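PDB 5CGZ: 4-oxalmesaconate hydratase from Pseudomonas putida, which catalyses the zinc-dependent hydration of 4-carboxy-2-hydroxymuconate (the enol of oxalomesaconate) to 4-carboxy-4-hydroxy-2-oxoadipate in gallate degradation. Local coordinates for residues A12-R17 with V34-F39; G43-L48 with A57-A62. All coordinates share one frame; numbering follows the deposited sequence. Where two conformers were deposited one is given.

Contact 1: A12-R17 with V34-F39; sequences ADFVWR and VVCLSF. With ZN (zinc ion), chain C.
Phe14 turns its CG in between its own backbone N and carbonyl carbon (chi1 75°), and this swings the ring toward Val34 and Cys36. Val34 has CG1 anti to its backbone N (chi1 176°), which sets that methyl over one face of the ring. Val34 CG1 lies 3.9 Å from the centroid of the Phe14 ring, 23° off the normal, a CH-pi contact. The two side chains cross at about a right angle. Val15 CG2 of the same helix lies over the opposite face, offset toward the rim, so the ring is held between two valine methyls. Cys36 comes in obliquely. Cys36 SG is 3.7 Å from Phe14 CE1 and makes a sulfur-aromatic contact. Val6 of strand 3-8 also touches Phe14. With an alanine here, Val34 CG1 and Cys36 SG would probably lose the ring they pack on, leaving a gap between helix and strand.

Nearer the metal, water 1 joins the two segments. It accepts from Ala12 N at 3.0 Å and donates to Phe39 O at 3.1 Å. Asp13 binds the zinc ion through OD1 at 2.0 Å. Its other oxygen, Asp13 OD2, takes a nearly straight bond from Arg17 NE at 2.9 Å, part of a salt bridge. Arg17 NE meets OD2 on its anti side but tilted out of the carboxylate plane, while OD2 lies in the guanidinium plane. A second bond, from Arg17 NH2, is weak. Arg17 NH1 is tied to Tyr199 OH and Glu158 O, so the arginine is likely to hold the carboxylate in its turn toward zinc. His10, Glu44 and His123 complete the protein ligands. Helix 13-27 thus packs on strand 31-36 within a Rossmann-like beta-alpha-beta unit, with one of the zinc ligands, Asp13, near the N-terminal end of the helix.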
ATOM      1  N   ALA A  12      28.895   6.567 -11.044  1.00 33.02           N
ATOM      2  CA  ALA A  12      28.154   7.058 -12.216  1.00 38.51           C
ATOM      3  C   ALA A  12      26.724   7.531 -11.906  1.00 39.30           C
ATOM      4  O   ALA A  12      26.126   8.301 -12.666  1.00 35.01           O
ATOM      5  CB  ALA A  12      28.111   5.983 -13.299  1.00 38.38           C
ATOM      6  N   ASP A  13      26.179   7.078 -10.789  1.00 34.88           N
ATOM      7  CA  ASP A  13      24.775   7.326 -10.504  1.00 33.52           C
ATOM      8  C   ASP A  13      24.392   8.801 -10.462  1.00 36.11           C
ATOM      9  O   ASP A  13      23.337   9.168 -10.971  1.00 33.90           O
ATOM     10  CB  ASP A  13      24.393   6.649  -9.192  1.00 30.26           C
ATOM     11  CG  ASP A  13      24.146   5.167  -9.373  1.00 35.41           C
ATOM     12  OD1 ASP A  13      24.806   4.353  -8.695  1.00 34.13           O
ATOM     13  OD2 ASP A  13      23.278   4.824 -10.206  1.00 43.03           O
ATOM     14  N   PHE A  14      25.227   9.655  -9.876  1.00 31.62           N
ATOM     15  CA  PHE A  14      24.833  11.053  -9.765  1.00 34.60           C
ATOM     16  C   PHE A  14      24.757  11.692 -11.148  1.00 32.93           C
ATOM     17  O   PHE A  14      24.040  12.670 -11.336  1.00 34.60           O
ATOM     18  CB  PHE A  14      25.783  11.848  -8.838  1.00 32.51           C
ATOM     19  CG  PHE A  14      27.134  12.167  -9.442  1.00 32.98           C
ATOM     20  CD1 PHE A  14      28.203  11.290  -9.301  1.00 32.94           C
ATOM     21  CD2 PHE A  14      27.346  13.368 -10.109  1.00 30.61           C
ATOM     22  CE1 PHE A  14      29.457  11.593  -9.840  1.00 35.75           C
ATOM     23  CE2 PHE A  14      28.596  13.682 -10.654  1.00 35.94           C
ATOM     24  CZ  PHE A  14      29.655  12.791 -10.521  1.00 33.09           C
ATOM     25  N   VAL A  15      25.469  11.128 -12.121  1.00 34.31           N
ATOM     26  CA  VAL A  15      25.443  11.689 -13.470  1.00 33.58           C
ATOM     27  C   VAL A  15      24.122  11.349 -14.170  1.00 35.29           C
ATOM     28  O   VAL A  15      23.439  12.241 -14.656  1.00 35.25           O
ATOM     29  CB  VAL A  15      26.645  11.196 -14.326  1.00 37.45           C
ATOM     30  CG1 VAL A  15      26.543  11.723 -15.757  1.00 34.08           C
ATOM     31  CG2 VAL A  15      27.959  11.640 -13.694  1.00 35.65           C
ATOM     32  N   TRP A  16      23.746  10.072 -14.196  1.00 36.48           N
ATOM     33  CA  TRP A  16      22.482   9.678 -14.831  1.00 34.12           C
ATOM     34  C   TRP A  16      21.268  10.320 -14.171  1.00 34.45           C
ATOM     35  O   TRP A  16      20.334  10.753 -14.853  1.00 33.80           O
ATOM     36  CB  TRP A  16      22.275   8.160 -14.794  1.00 34.01           C
ATOM     37  CG  TRP A  16      23.414   7.300 -15.258  1.00 36.84           C
ATOM     38  CD1 TRP A  16      24.071   6.351 -14.525  1.00 36.03           C
ATOM     39  CD2 TRP A  16      23.998   7.271 -16.568  1.00 37.44           C
ATOM     40  NE1 TRP A  16      25.037   5.744 -15.296  1.00 38.59           N
ATOM     41  CE2 TRP A  16      25.015   6.292 -16.550  1.00 38.29           C
ATOM     42  CE3 TRP A  16      23.761   7.978 -17.753  1.00 39.12           C
ATOM     43  CZ2 TRP A  16      25.800   6.006 -17.669  1.00 37.41           C
ATOM     44  CZ3 TRP A  16      24.538   7.691 -18.864  1.00 38.64           C
ATOM     45  CH2 TRP A  16      25.547   6.716 -18.812  1.00 41.73           C
ATOM     46  N   ARG A  17      21.284  10.373 -12.843  1.00 30.88           N
ATOM     47  CA  ARG A  17      20.061  10.594 -12.061  1.00 32.59           C
ATOM     48  C   ARG A  17      19.944  11.979 -11.443  1.00 33.84           C
ATOM     49  O   ARG A  17      18.850  12.380 -11.052  1.00 30.53           O
ATOM     50  CB  ARG A  17      19.966   9.544 -10.939  1.00 30.34           C
ATOM     51  CG  ARG A  17      20.194   8.147 -11.449  1.00 31.30           C
ATOM     52  CD  ARG A  17      19.978   7.033 -10.429  1.00 29.78           C
ATOM     53  NE  ARG A  17      20.644   5.863 -10.990  1.00 36.26           N
ATOM     54  CZ  ARG A  17      20.172   5.175 -12.024  1.00 36.37           C
ATOM     55  NH1 ARG A  17      18.996   5.497 -12.562  1.00 32.05           N
ATOM     56  NH2 ARG A  17      20.865   4.158 -12.506  1.00 37.84           N
ATOM     57  N   VAL A  34      29.061  16.252  -4.076  1.00 30.12           N
ATOM     58  CA  VAL A  34      28.699  14.866  -4.335  1.00 30.69           C
ATOM     59  C   VAL A  34      29.591  13.915  -3.538  1.00 39.37           C
ATOM     60  O   VAL A  34      30.822  14.016  -3.587  1.00 33.87           O
ATOM     61  CB  VAL A  34      28.812  14.534  -5.836  1.00 31.41           C
ATOM     62  CG1 VAL A  34      28.517  13.056  -6.103  1.00 29.11           C
ATOM     63  CG2 VAL A  34      27.873  15.412  -6.637  1.00 30.08           C
ATOM     64  N   VAL A  35      28.968  13.009  -2.792  1.00 32.98           N
ATOM     65  CA  VAL A  35      29.684  11.875  -2.220  1.00 32.48           C
ATOM     66  C   VAL A  35      29.377  10.616  -3.036  1.00 35.74           C
ATOM     67  O   VAL A  35      28.214  10.218  -3.150  1.00 32.70           O
ATOM     68  CB  VAL A  35      29.303  11.610  -0.753  1.00 33.97           C
ATOM     69  CG1 VAL A  35      29.950  10.315  -0.270  1.00 30.02           C
ATOM     70  CG2 VAL A  35      29.700  12.774   0.138  1.00 29.99           C
ATOM     71  N   CYS A  36      30.416  10.005  -3.605  1.00 31.02           N
ATOM     72  CA  CYS A  36      30.307   8.688  -4.231  1.00 32.56           C
ATOM     73  C   CYS A  36      30.806   7.630  -3.263  1.00 33.03           C
ATOM     74  O   CYS A  36      32.000   7.569  -2.974  1.00 33.95           O
ATOM     75  CB  CYS A  36      31.114   8.620  -5.522  1.00 30.99           C
ATOM     76  SG  CYS A  36      30.612   9.788  -6.786  1.00 35.53           S
ATOM     77  N   LEU A  37      29.904   6.794  -2.763  1.00 29.88           N
ATOM     78  CA  LEU A  37      30.281   5.840  -1.728  1.00 32.47           C
ATOM     79  C   LEU A  37      31.232   4.780  -2.282  1.00 33.66           C
ATOM     80  O   LEU A  37      32.129   4.308  -1.577  1.00 33.87           O
ATOM     81  CB  LEU A  37      29.037   5.186  -1.115  1.00 30.79           C
ATOM     82  CG  LEU A  37      28.098   6.139  -0.359  1.00 32.50           C
ATOM     83  CD1 LEU A  37      26.794   5.441   0.019  1.00 31.47           C
ATOM     84  CD2 LEU A  37      28.775   6.714   0.878  1.00 27.82           C
ATOM     85  N   SER A  38      31.036   4.417  -3.546  1.00 32.77           N
ATOM     86  CA  SER A  38      31.903   3.451  -4.217  1.00 33.53           C
ATOM     87  C   SER A  38      32.039   3.865  -5.672  1.00 35.76           C
ATOM     88  O   SER A  38      31.465   4.869  -6.078  1.00 37.84           O
ATOM     89  CB  SER A  38      31.340   2.028  -4.107  1.00 32.73           C
ATOM     90  OG  SER A  38      30.275   1.837  -5.028  1.00 34.55           O
ATOM     91  N   PHE A  39      32.784   3.102  -6.462  1.00 32.50           N
ATOM     92  CA  PHE A  39      32.965   3.447  -7.868  1.00 33.54           C
ATOM     93  C   PHE A  39      32.114   2.593  -8.805  1.00 38.82           C
ATOM     94  O   PHE A  39      32.166   2.776 -10.024  1.00 36.55           O
ATOM     95  CB  PHE A  39      34.440   3.308  -8.268  1.00 36.21           C
ATOM     96  CG  PHE A  39      35.364   4.255  -7.543  1.00 35.52           C
ATOM     97  CD1 PHE A  39      35.554   5.552  -8.002  1.00 36.43           C
ATOM     98  CD2 PHE A  39      36.056   3.839  -6.418  1.00 35.66           C
ATOM     99  CE1 PHE A  39      36.408   6.420  -7.346  1.00 37.18           C
ATOM    100  CE2 PHE A  39      36.916   4.701  -5.750  1.00 37.48           C
ATOM    101  CZ  PHE A  39      37.097   5.991  -6.214  1.00 36.29           C
TER
HETATM  102 ZN    ZN C 301      24.437   2.420  -9.031  1.00 35.03          ZN
HETATM  103  O   HOH W   1      29.559   3.637 -11.403  1.00 40.87           O
HETATM  104  O   HOH W   2      23.634   2.140 -11.373  1.00 47.84           O

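Contact 2: G43-L48 with A57-A62; sequences GESAKL and AKVKDA. With ZN (zinc ion), chain C.
Val59 points its CG1 methyl at Ser45, while Leu48 reaches obliquely past it toward Ala62. Val59 CG1 lies 3.3 Å from Ser45 OG and nearly as close to its CB. The methyl therefore packs along the serine side chain. Leu48 enters with CD1 only. Leu48 CD1 is 3.7 Å from Ala62 CB and 4.0 Å from Val59 CG1, so it touches side chains one turn apart on helix 56-74. The contact joins the short helix 46-50, and the loop before it, to the first part of helix 56-74. Both belong to the connection that follows strand 31-36 and leads to strand 76-80, in the part of the chain related to the PIG-L family.

Ser45 sits just before helix 46-50, but its side chain does not cap it. Its hydroxyl is instead hydrogen-bonded to Arg63 NH1 and Gly40 O. These partners are likely to fix the rotation of the hydroxyl that meets Val59. Next to it, Glu44 runs out, extended beyond CG, to the zinc ion. In the conformer described here, Glu44 OE2 binds the metal at 2.0 Å. Ala46, in the first turn of helix 46-50, packs against Glu140 of a second subunit.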
ATOM      1  N   GLY A  43      30.145  -4.076 -10.154  1.00 36.74           N
ATOM      2  CA  GLY A  43      28.849  -4.338 -10.763  1.00 35.11           C
ATOM      3  C   GLY A  43      28.340  -3.347 -11.798  1.00 36.74           C
ATOM      4  O   GLY A  43      27.304  -3.578 -12.409  1.00 36.34           O
ATOM      5  N   GLU A  44      29.044  -2.235 -11.986  0.62 34.64           N
ATOM      6  CA  GLU A  44      28.626  -1.232 -12.966  0.62 36.16           C
ATOM      7  C   GLU A  44      29.783  -0.889 -13.914  0.62 39.82           C
ATOM      8  O   GLU A  44      29.914   0.250 -14.366  0.62 39.18           O
ATOM      9  CB  GLU A  44      28.107   0.040 -12.265  0.62 36.47           C
ATOM     10  CG  GLU A  44      26.885  -0.177 -11.341  0.62 36.57           C
ATOM     11  CD  GLU A  44      26.241   1.135 -10.850  0.62 40.58           C
ATOM     12  OE1 GLU A  44      26.856   2.211 -11.009  0.62 46.95           O
ATOM     13  OE2 GLU A  44      25.109   1.098 -10.311  0.62 34.26           O
ATOM     14  N   SER A  45      30.617  -1.881 -14.217  1.00 37.05           N
ATOM     15  CA  SER A  45      31.798  -1.652 -15.052  1.00 38.95           C
ATOM     16  C   SER A  45      32.080  -2.791 -16.032  1.00 40.40           C
ATOM     17  O   SER A  45      33.234  -3.155 -16.250  1.00 37.34           O
ATOM     18  CB  SER A  45      33.019  -1.434 -14.155  1.00 33.90           C
ATOM     19  OG  SER A  45      32.850  -0.292 -13.330  1.00 36.33           O
ATOM     20  N   ALA A  46      31.025  -3.342 -16.624  1.00 36.62           N
ATOM     21  CA  ALA A  46      31.138  -4.525 -17.477  1.00 39.23           C
ATOM     22  C   ALA A  46      32.096  -4.332 -18.660  1.00 40.31           C
ATOM     23  O   ALA A  46      32.901  -5.215 -18.955  1.00 39.30           O
ATOM     24  CB  ALA A  46      29.756  -4.934 -17.983  1.00 35.74           C
ATOM     25  N   LYS A  47      32.004  -3.188 -19.331  1.00 41.61           N
ATOM     26  CA  LYS A  47      32.868  -2.907 -20.474  1.00 47.04           C
ATOM     27  C   LYS A  47      34.337  -3.052 -20.106  1.00 50.11           C
ATOM     28  O   LYS A  47      35.111  -3.669 -20.837  1.00 50.12           O
ATOM     29  CB  LYS A  47      32.610  -1.508 -21.020  1.00 46.96           C
ATOM     30  CG  LYS A  47      31.351  -1.382 -21.857  1.00 62.60           C
ATOM     31  CD  LYS A  47      31.510  -2.035 -23.219  1.00 72.61           C
ATOM     32  CE  LYS A  47      30.570  -1.406 -24.248  1.00 72.99           C
ATOM     33  NZ  LYS A  47      29.138  -1.597 -23.898  1.00 70.77           N
ATOM     34  N   LEU A  48      34.718  -2.499 -18.959  1.00 44.67           N
ATOM     35  CA  LEU A  48      36.105  -2.590 -18.523  1.00 43.41           C
ATOM     36  C   LEU A  48      36.505  -4.030 -18.214  1.00 47.41           C
ATOM     37  O   LEU A  48      37.587  -4.467 -18.599  1.00 50.81           O
ATOM     38  CB  LEU A  48      36.352  -1.689 -17.308  1.00 38.29           C
ATOM     39  CG  LEU A  48      36.311  -0.202 -17.661  1.00 45.64           C
ATOM     40  CD1 LEU A  48      36.595   0.666 -16.451  1.00 36.90           C
ATOM     41  CD2 LEU A  48      37.306   0.084 -18.776  1.00 48.10           C
ATOM     42  N   ALA A  57      41.497  -2.025  -9.095  1.00 45.65           N
ATOM     43  CA  ALA A  57      42.234  -0.768  -8.976  1.00 42.76           C
ATOM     44  C   ALA A  57      42.180  -0.003 -10.288  1.00 40.00           C
ATOM     45  O   ALA A  57      41.970   1.212 -10.300  1.00 41.18           O
ATOM     46  CB  ALA A  57      43.684  -1.018  -8.559  1.00 45.73           C
ATOM     47  N   LYS A  58      42.346  -0.716 -11.397  1.00 37.13           N
ATOM     48  CA  LYS A  58      42.276  -0.072 -12.700  1.00 39.26           C
ATOM     49  C   LYS A  58      40.867   0.444 -12.979  1.00 44.12           C
ATOM     50  O   LYS A  58      40.693   1.537 -13.527  1.00 41.34           O
ATOM     51  CB  LYS A  58      42.703  -1.023 -13.814  1.00 45.34           C
ATOM     52  CG  LYS A  58      44.203  -1.364 -13.854  1.00 48.77           C
ATOM     53  CD  LYS A  58      44.524  -2.018 -15.199  1.00 53.21           C
ATOM     54  CE  LYS A  58      45.704  -2.966 -15.143  1.00 62.07           C
ATOM     55  NZ  LYS A  58      45.870  -3.619 -16.473  1.00 67.83           N
ATOM     56  N   VAL A  59      39.857  -0.340 -12.606  1.00 40.62           N
ATOM     57  CA  VAL A  59      38.477   0.090 -12.826  1.00 38.02           C
ATOM     58  C   VAL A  59      38.185   1.349 -12.017  1.00 35.64           C
ATOM     59  O   VAL A  59      37.657   2.332 -12.551  1.00 37.66           O
ATOM     60  CB  VAL A  59      37.466  -1.010 -12.467  1.00 39.56           C
ATOM     61  CG1 VAL A  59      36.036  -0.489 -12.637  1.00 31.25           C
ATOM     62  CG2 VAL A  59      37.691  -2.217 -13.354  1.00 36.47           C
ATOM     63  N   LYS A  60      38.567   1.334 -10.743  1.00 33.17           N
ATOM     64  CA  LYS A  60      38.351   2.493  -9.878  1.00 36.80           C
ATOM     65  C   LYS A  60      38.995   3.757 -10.450  1.00 44.39           C
ATOM     66  O   LYS A  60      38.402   4.844 -10.394  1.00 41.51           O
ATOM     67  CB  LYS A  60      38.889   2.227  -8.465  1.00 37.63           C
ATOM     68  CG  LYS A  60      38.139   1.151  -7.674  1.00 36.69           C
ATOM     69  CD  LYS A  60      38.716   1.050  -6.259  1.00 34.38           C
ATOM     70  CE  LYS A  60      38.167  -0.140  -5.504  1.00 39.24           C
ATOM     71  NZ  LYS A  60      38.665  -0.138  -4.102  1.00 38.80           N
ATOM     72  N   ASP A  61      40.203   3.621 -10.997  1.00 42.82           N
ATOM     73  CA  ASP A  61      40.891   4.773 -11.585  1.00 44.36           C
ATOM     74  C   ASP A  61      40.087   5.342 -12.739  1.00 40.02           C
ATOM     75  O   ASP A  61      39.899   6.555 -12.835  1.00 41.81           O
ATOM     76  CB  ASP A  61      42.301   4.405 -12.073  1.00 46.76           C
ATOM     77  CG  ASP A  61      43.280   4.186 -10.934  1.00 52.53           C
ATOM     78  OD1 ASP A  61      43.014   4.664  -9.805  1.00 57.88           O
ATOM     79  OD2 ASP A  61      44.321   3.536 -11.172  1.00 62.71           O
ATOM     80  N   ALA A  62      39.619   4.465 -13.624  1.00 36.91           N
ATOM     81  CA  ALA A  62      38.830   4.914 -14.764  1.00 37.31           C
ATOM     82  C   ALA A  62      37.527   5.585 -14.291  1.00 42.48           C
ATOM     83  O   ALA A  62      37.168   6.672 -14.755  1.00 45.05           O
ATOM     84  CB  ALA A  62      38.539   3.743 -15.698  1.00 34.37           C
TER
HETATM   85 ZN    ZN C 301      24.437   2.420  -9.031  1.00 35.03          ZN
HETATM   86  O   HOH W   2      23.634   2.140 -11.373  1.00 47.84           O

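Overall arrangement
Contact 1 closes before contact 2 opens along the chain, and their centres lie about 14 Å apart. Contact 1 is near the centre of the chain, where helix 13-27 meets strand 31-36 of the mixed sheet. Contact 2 lies farther out, about 20 Å from the chain centre, between helix 46-50 with the loop before it and helix 56-74. The two meet directly where Phe39 CD2 packs on Lys60 CG at 3.6 Å. They also meet at the zinc ion. The metal site therefore draws one carboxylate from the start of helix 13-27 and one from the loop before helix 46-50, and water 2, also bound to zinc, is common to both.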